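Local coordinates for protein 2,5-dihydroxypyridine 5,6-dioxygenase (PDB 7CN3) that uses ferrous iron and molecular oxygen to cleave the ring of 2,5-dihydroxypyridine between carbons 5 and 6, giving N-formylmaleamate in aerobic nicotinate degradation, at residues V175-Y180 / W190-L195; G269-A274 / A292-G297. All coordinates share one frame; numbering follows the deposited sequence.

Interaction 1 (V175-Y180 / W190-L195). With G6C (5-oxidanyl-1H-pyridin-2-one), chain M.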
loop_
_atom_site.group_PDB
_atom_site.type_symbol
_atom_site.label_atom_id
_atom_site.label_comp_id
_atom_site.label_asym_id
_atom_site.label_seq_id
_atom_site.Cartn_x
_atom_site.Cartn_y
_atom_site.Cartn_z
ATOM N N VAL C 175 29.978 28.700 -8.701
ATOM C CA VAL C 175 28.706 27.990 -8.761
ATOM C C VAL C 175 27.810 28.536 -7.663
ATOM O O VAL C 175 28.253 28.684 -6.518
ATOM C CB VAL C 175 28.897 26.468 -8.613
ATOM C CG1 VAL C 175 27.552 25.751 -8.705
ATOM C CG2 VAL C 175 29.853 25.948 -9.687
ATOM N N THR C 176 26.563 28.859 -8.020
ATOM C CA THR C 176 25.576 29.405 -7.098
ATOM C C THR C 176 24.456 28.401 -6.887
ATOM O O THR C 176 24.167 27.582 -7.758
ATOM C CB THR C 176 24.956 30.706 -7.618
ATOM O OG1 THR C 176 24.256 30.438 -8.839
ATOM C CG2 THR C 176 26.026 31.818 -7.836
ATOM N N GLU C 177 23.810 28.494 -5.729
ATOM C CA GLU C 177 22.642 27.680 -5.404
ATOM C C GLU C 177 21.686 28.579 -4.639
ATOM O O GLU C 177 21.954 28.933 -3.487
ATOM C CB GLU C 177 23.012 26.436 -4.574
ATOM C CG GLU C 177 23.856 25.403 -5.330
ATOM C CD GLU C 177 24.075 24.132 -4.522
ATOM O OE1 GLU C 177 23.257 23.863 -3.637
ATOM O OE2 GLU C 177 25.062 23.409 -4.762
ATOM N N TYR C 178 20.588 28.970 -5.285
ATOM C CA TYR C 178 19.574 29.783 -4.633
ATOM C C TYR C 178 18.220 29.084 -4.585
ATOM O O TYR C 178 17.240 29.691 -4.146
ATOM C CB TYR C 178 19.462 31.159 -5.304
ATOM C CG TYR C 178 19.454 31.160 -6.823
ATOM C CD1 TYR C 178 18.318 30.796 -7.528
ATOM C CD2 TYR C 178 20.572 31.550 -7.541
ATOM C CE1 TYR C 178 18.289 30.814 -8.905
ATOM C CE2 TYR C 178 20.563 31.572 -8.930
ATOM C CZ TYR C 178 19.419 31.200 -9.610
ATOM O OH TYR C 178 19.398 31.216 -10.993
ATOM N N GLY C 179 18.136 27.822 -5.006
ATOM C CA GLY C 179 16.964 27.013 -4.726
ATOM C C GLY C 179 16.025 26.746 -5.887
ATOM O O GLY C 179 15.042 26.013 -5.699
ATOM N N TYR C 180 16.258 27.307 -7.070
ATOM C CA TYR C 180 15.372 26.964 -8.167
ATOM C C TYR C 180 16.139 27.003 -9.480
ATOM O O TYR C 180 17.188 27.643 -9.594
ATOM C CB TYR C 180 14.125 27.869 -8.203
ATOM C CG TYR C 180 14.348 29.377 -8.183
ATOM C CD1 TYR C 180 14.504 30.061 -6.985
ATOM C CD2 TYR C 180 14.336 30.115 -9.352
ATOM C CE1 TYR C 180 14.661 31.423 -6.958
ATOM C CE2 TYR C 180 14.495 31.500 -9.338
ATOM C CZ TYR C 180 14.649 32.144 -8.132
ATOM O OH TYR C 180 14.793 33.515 -8.087
ATOM N N TRP C 190 16.763 22.658 -4.293
ATOM C CA TRP C 190 15.819 23.154 -3.298
ATOM C C TRP C 190 15.905 22.238 -2.083
ATOM O O TRP C 190 15.591 21.046 -2.202
ATOM C CB TRP C 190 14.400 23.174 -3.882
ATOM C CG TRP C 190 13.201 23.361 -2.917
ATOM C CD1 TRP C 190 13.197 23.961 -1.676
ATOM C CD2 TRP C 190 11.833 22.985 -3.178
ATOM N NE1 TRP C 190 11.915 23.964 -1.149
ATOM C CE2 TRP C 190 11.065 23.367 -2.047
ATOM C CE3 TRP C 190 11.185 22.361 -4.257
ATOM C CZ2 TRP C 190 9.695 23.138 -1.968
ATOM C CZ3 TRP C 190 9.808 22.141 -4.176
ATOM C CH2 TRP C 190 9.088 22.521 -3.042
ATOM N N PRO C 191 16.352 22.713 -0.908
ATOM C CA PRO C 191 16.736 24.060 -0.446
ATOM C C PRO C 191 18.215 24.379 -0.607
ATOM O O PRO C 191 19.058 23.477 -0.569
ATOM C CB PRO C 191 16.406 24.005 1.041
ATOM C CG PRO C 191 16.766 22.518 1.411
ATOM C CD PRO C 191 16.566 21.694 0.147
ATOM N N SER C 192 18.546 25.661 -0.750
ATOM C CA SER C 192 19.953 26.034 -0.685
ATOM C C SER C 192 20.120 27.497 -0.272
ATOM O O SER C 192 19.504 27.953 0.697
ATOM C CB SER C 192 20.644 25.729 -2.025
ATOM O OG SER C 192 19.888 26.198 -3.118
ATOM N N GLY C 193 20.955 28.242 -0.987
ATOM C CA GLY C 193 21.229 29.613 -0.609
ATOM C C GLY C 193 22.680 29.806 -0.227
ATOM O O GLY C 193 22.970 30.238 0.891
ATOM N N PHE C 194 23.600 29.444 -1.125
ATOM C CA PHE C 194 25.036 29.543 -0.859
ATOM C C PHE C 194 25.775 29.482 -2.198
ATOM O O PHE C 194 25.165 29.347 -3.265
ATOM C CB PHE C 194 25.502 28.466 0.149
ATOM C CG PHE C 194 25.364 27.024 -0.336
ATOM C CD1 PHE C 194 24.145 26.339 -0.222
ATOM C CD2 PHE C 194 26.465 26.334 -0.836
ATOM C CE1 PHE C 194 24.008 24.987 -0.654
ATOM C CE2 PHE C 194 26.352 24.985 -1.244
ATOM C CZ PHE C 194 25.104 24.312 -1.154
ATOM N N LEU C 195 27.094 29.632 -2.146
ATOM C CA LEU C 195 27.863 29.674 -3.384
ATOM C C LEU C 195 29.256 29.138 -3.120
ATOM O O LEU C 195 29.742 29.172 -1.985
ATOM C CB LEU C 195 27.934 31.100 -3.955
ATOM C CG LEU C 195 28.986 32.058 -3.396
ATOM C CD1 LEU C 195 29.233 33.176 -4.366
ATOM C CD2 LEU C 195 28.544 32.613 -2.050
HETATM O OB G6C M . 27.842 18.473 -2.330
HETATM C CG G6C M . 26.657 19.142 -2.374
HETATM C CD1 G6C M . 26.670 20.453 -2.841
HETATM C CD2 G6C M . 25.480 18.529 -1.954
HETATM N NE1 G6C M . 25.525 21.133 -2.896
HETATM C CE2 G6C M . 24.306 19.263 -2.015
HETATM C CZ G6C M . 24.360 20.570 -2.501
HETATM O OH G6C M . 23.225 21.314 -2.596
#
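Glu177 and Phe194 form the hydrogen-bonded pair of a short antiparallel strand contact that carries a G1 beta bulge, at an outer edge of the sheet that runs on to strand 263-269 and, within the active site, presents an acid to the bound pyridine. Two bonds grip the carbonyl of Glu177: Phe194 N donates to Glu177 O at 2.9 Å, while the bond from Gly193 N to the same oxygen is weak, bent to 125°. Gly193 has positive phi and psi, and glycine is the residue usual at the first position of a G1 bulge. In return Glu177 N donates to Phe194 O at 2.9 Å. One residue further along, Thr176 faces Leu195 as the non-hydrogen-bonded pair, on the face turned to helix 136-151.

The side chains of Glu177 and Phe194 run the same way on the other face, with Glu177 CB over one face of the ring. Extended beyond CG (chi2 -174°), the glutamate brings its carboxylate to the CZ end of the ring, with OE1 3.1 Å from Phe194 CZ and the two planes 54° apart. Its OE2 accepts a bond from the ligand NE1 at 3.0 Å, and OE1 is 2.8 Å from the ligand OH. Phe194 turns its edge to the ligand, CZ lying 3.6 Å from NE1 near the ring plane. Ser192 CB packs at 3.6 Å against Glu177 CB, and its OG bonds to His189 O.

Strand 187-189 touches Glu177 and supplies Asp188, which binds Tyr178 N and Gly179 N; helix 290-294 meets Phe194 through Met290 and Ala294, and helix 136-151 lies against Thr176 and Leu195.

Interaction 2 (G269-A274 / A292-G297). With G6C (5-oxidanyl-1H-pyridin-2-one), chain M.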
loop_
_atom_site.group_PDB
_atom_site.type_symbol
_atom_site.label_atom_id
_atom_site.label_comp_id
_atom_site.label_asym_id
_atom_site.label_seq_id
_atom_site.Cartn_x
_atom_site.Cartn_y
_atom_site.Cartn_z
ATOM N N GLY C 269 28.182 30.344 3.273
ATOM C CA GLY C 269 26.733 30.183 3.376
ATOM C C GLY C 269 25.996 31.510 3.447
ATOM O O GLY C 269 26.456 32.461 4.088
ATOM N N LEU C 270 24.836 31.560 2.773
ATOM C CA LEU C 270 24.034 32.776 2.674
ATOM C C LEU C 270 22.570 32.523 3.016
ATOM O O LEU C 270 21.715 33.344 2.681
ATOM C CB LEU C 270 24.135 33.380 1.270
ATOM C CG LEU C 270 25.429 34.169 1.005
ATOM C CD1 LEU C 270 25.516 34.651 -0.461
ATOM C CD2 LEU C 270 25.548 35.337 1.984
ATOM N N GLN C 271 22.260 31.419 3.701
ATOM C CA GLN C 271 20.863 31.070 3.927
ATOM C C GLN C 271 20.519 31.250 5.402
ATOM O O GLN C 271 20.801 30.361 6.217
ATOM C CB GLN C 271 20.600 29.631 3.465
ATOM C CG GLN C 271 19.131 29.157 3.577
ATOM C CD GLN C 271 18.155 30.180 3.040
ATOM O OE1 GLN C 271 17.614 30.988 3.794
ATOM N NE2 GLN C 271 17.923 30.151 1.726
ATOM N N PRO C 272 19.905 32.371 5.800
ATOM C CA PRO C 272 19.603 32.569 7.230
ATOM C C PRO C 272 18.449 31.719 7.720
ATOM O O PRO C 272 18.301 31.547 8.939
ATOM C CB PRO C 272 19.274 34.068 7.329
ATOM C CG PRO C 272 18.750 34.440 5.947
ATOM C CD PRO C 272 19.372 33.452 4.948
ATOM N N ARG C 273 17.636 31.170 6.813
ATOM C CA ARG C 273 16.605 30.218 7.209
ATOM C C ARG C 273 17.163 28.814 7.414
ATOM O O ARG C 273 16.481 27.963 8.000
ATOM C CB ARG C 273 15.473 30.210 6.172
ATOM C CG ARG C 273 14.685 31.532 6.136
ATOM C CD ARG C 273 13.565 31.514 5.091
ATOM N NE ARG C 273 14.100 31.510 3.731
ATOM C CZ ARG C 273 13.453 31.040 2.669
ATOM N NH1 ARG C 273 12.233 30.520 2.804
ATOM N NH2 ARG C 273 14.037 31.068 1.472
ATOM N N ALA C 274 18.375 28.548 6.945
ATOM C CA ALA C 274 19.090 27.357 7.372
ATOM C C ALA C 274 19.734 27.623 8.727
ATOM O O ALA C 274 20.010 28.768 9.089
ATOM C CB ALA C 274 20.149 26.965 6.342
ATOM N N ALA C 292 23.174 22.315 7.346
ATOM C CA ALA C 292 24.595 22.375 7.655
ATOM C C ALA C 292 25.390 22.980 6.507
ATOM O O ALA C 292 26.350 23.716 6.739
ATOM C CB ALA C 292 25.106 20.976 7.991
ATOM N N ARG C 293 25.003 22.694 5.259
ATOM C CA ARG C 293 25.736 23.241 4.117
ATOM C C ARG C 293 25.466 24.727 3.899
ATOM O O ARG C 293 26.356 25.464 3.454
ATOM C CB ARG C 293 25.386 22.469 2.847
ATOM C CG ARG C 293 26.058 21.130 2.773
ATOM C CD ARG C 293 25.731 20.400 1.482
ATOM N NE ARG C 293 26.348 19.073 1.525
ATOM C CZ ARG C 293 25.771 18.001 2.061
ATOM N NH1 ARG C 293 24.554 18.084 2.575
ATOM N NH2 ARG C 293 26.406 16.851 2.070
ATOM N N ALA C 294 24.256 25.191 4.170
ATOM C CA ALA C 294 23.850 26.494 3.670
ATOM C C ALA C 294 23.877 27.606 4.714
ATOM O O ALA C 294 23.743 28.762 4.333
ATOM C CB ALA C 294 22.434 26.417 3.072
ATOM N N PHE C 295 24.036 27.306 6.002
ATOM C CA PHE C 295 23.668 28.302 7.008
ATOM C C PHE C 295 24.541 29.557 6.939
ATOM O O PHE C 295 25.734 29.523 6.606
ATOM C CB PHE C 295 23.655 27.696 8.427
ATOM C CG PHE C 295 25.014 27.340 9.009
ATOM C CD1 PHE C 295 25.719 28.255 9.784
ATOM C CD2 PHE C 295 25.520 26.047 8.890
ATOM C CE1 PHE C 295 26.935 27.902 10.365
ATOM C CE2 PHE C 295 26.724 25.687 9.470
ATOM C CZ PHE C 295 27.438 26.612 10.208
ATOM N N TYR C 296 23.897 30.671 7.236
ATOM C CA TYR C 296 24.424 32.001 6.967
ATOM C C TYR C 296 25.775 32.201 7.645
ATOM O O TYR C 296 25.913 32.021 8.858
ATOM C CB TYR C 296 23.399 33.028 7.457
ATOM C CG TYR C 296 23.623 34.482 7.107
ATOM C CD1 TYR C 296 23.191 34.999 5.885
ATOM C CD2 TYR C 296 24.194 35.366 8.038
ATOM C CE1 TYR C 296 23.334 36.347 5.581
ATOM C CE2 TYR C 296 24.336 36.724 7.743
ATOM C CZ TYR C 296 23.921 37.197 6.509
ATOM O OH TYR C 296 24.085 38.517 6.203
ATOM N N GLY C 297 26.781 32.541 6.847
ATOM C CA GLY C 297 28.088 32.824 7.371
ATOM C C GLY C 297 29.016 31.648 7.586
ATOM O O GLY C 297 30.125 31.864 8.067
HETATM O OB G6C M . 27.842 18.473 -2.330
HETATM C CG G6C M . 26.657 19.142 -2.374
HETATM C CD1 G6C M . 26.670 20.453 -2.841
HETATM C CD2 G6C M . 25.480 18.529 -1.954
HETATM N NE1 G6C M . 25.525 21.133 -2.896
HETATM C CE2 G6C M . 24.306 19.263 -2.015
HETATM C CZ G6C M . 24.360 20.570 -2.501
HETATM O OH G6C M . 23.225 21.314 -2.596
HETATM O O HOH W 1 21.694 30.723 9.682
#
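Gly269 is pressed so closely against the end of helix 290-294 that a CB atom here would clash with both Ala294 O and Phe295 O. Its CA lies 3.4 Å from Phe295 O in a CA-H...O contact. The bond from Gly297 N to Gly269 O is short at 2.8 Å and almost straight (171°), although the donor sits well above the carbonyl plane.

Gln271 N donates to Ala294 O at 3.1 Å, tying the loop to the last turn of the helix, and Gln271 CB packs on Ala294 CB. With CG anti to the backbone N (chi1 -177°), the chain then bends and OE1 accepts Arg273 N on a lone pair in the amide plane, while NE2 reaches Ser192 O and Asp138. Ala274 CB rests on Phe295 CA. Tyr296 sets its ring edge against the Leu270 peptide, and a water links Ala274 O to Tyr296 N.

On the helix, Arg293 lays one guanidinium face over the ligand, NE 3.6 Å from its CD2, and NE also forms a salt bridge with Asp320, a predicted iron ligand. A leucine in place of Arg293 would probably leave Asp320 without this charged partner and the ligand ring without its flat cover. The loop leaving strand 263-269, with its type I turn from Gln271 to Ala274, packs on the C-terminal end of helix 290-294, whose Arg293 forms part of the substrate pocket wall.

How the interactions relate
Both contacts are buried, and both reach the bound pyridine, but by different chemistry. Interaction 1 pairs two strands and offers a carboxylate that binds the ligand directly; interaction 2 holds a loop against a helix end through backbone bonds, close alanine packing and the ring of Tyr296, with an arginine whose guanidinium face lies over the ligand and with Tyr296 and Pro272 nearer the surface. They meet just past the paired ends of strands 194-197 and 263-269, where Gly193 O lies 3.0 Å from Leu270 N, a probable hydrogen bond. The Gly193-Phe194 bulge therefore lies directly against the loop 269-274.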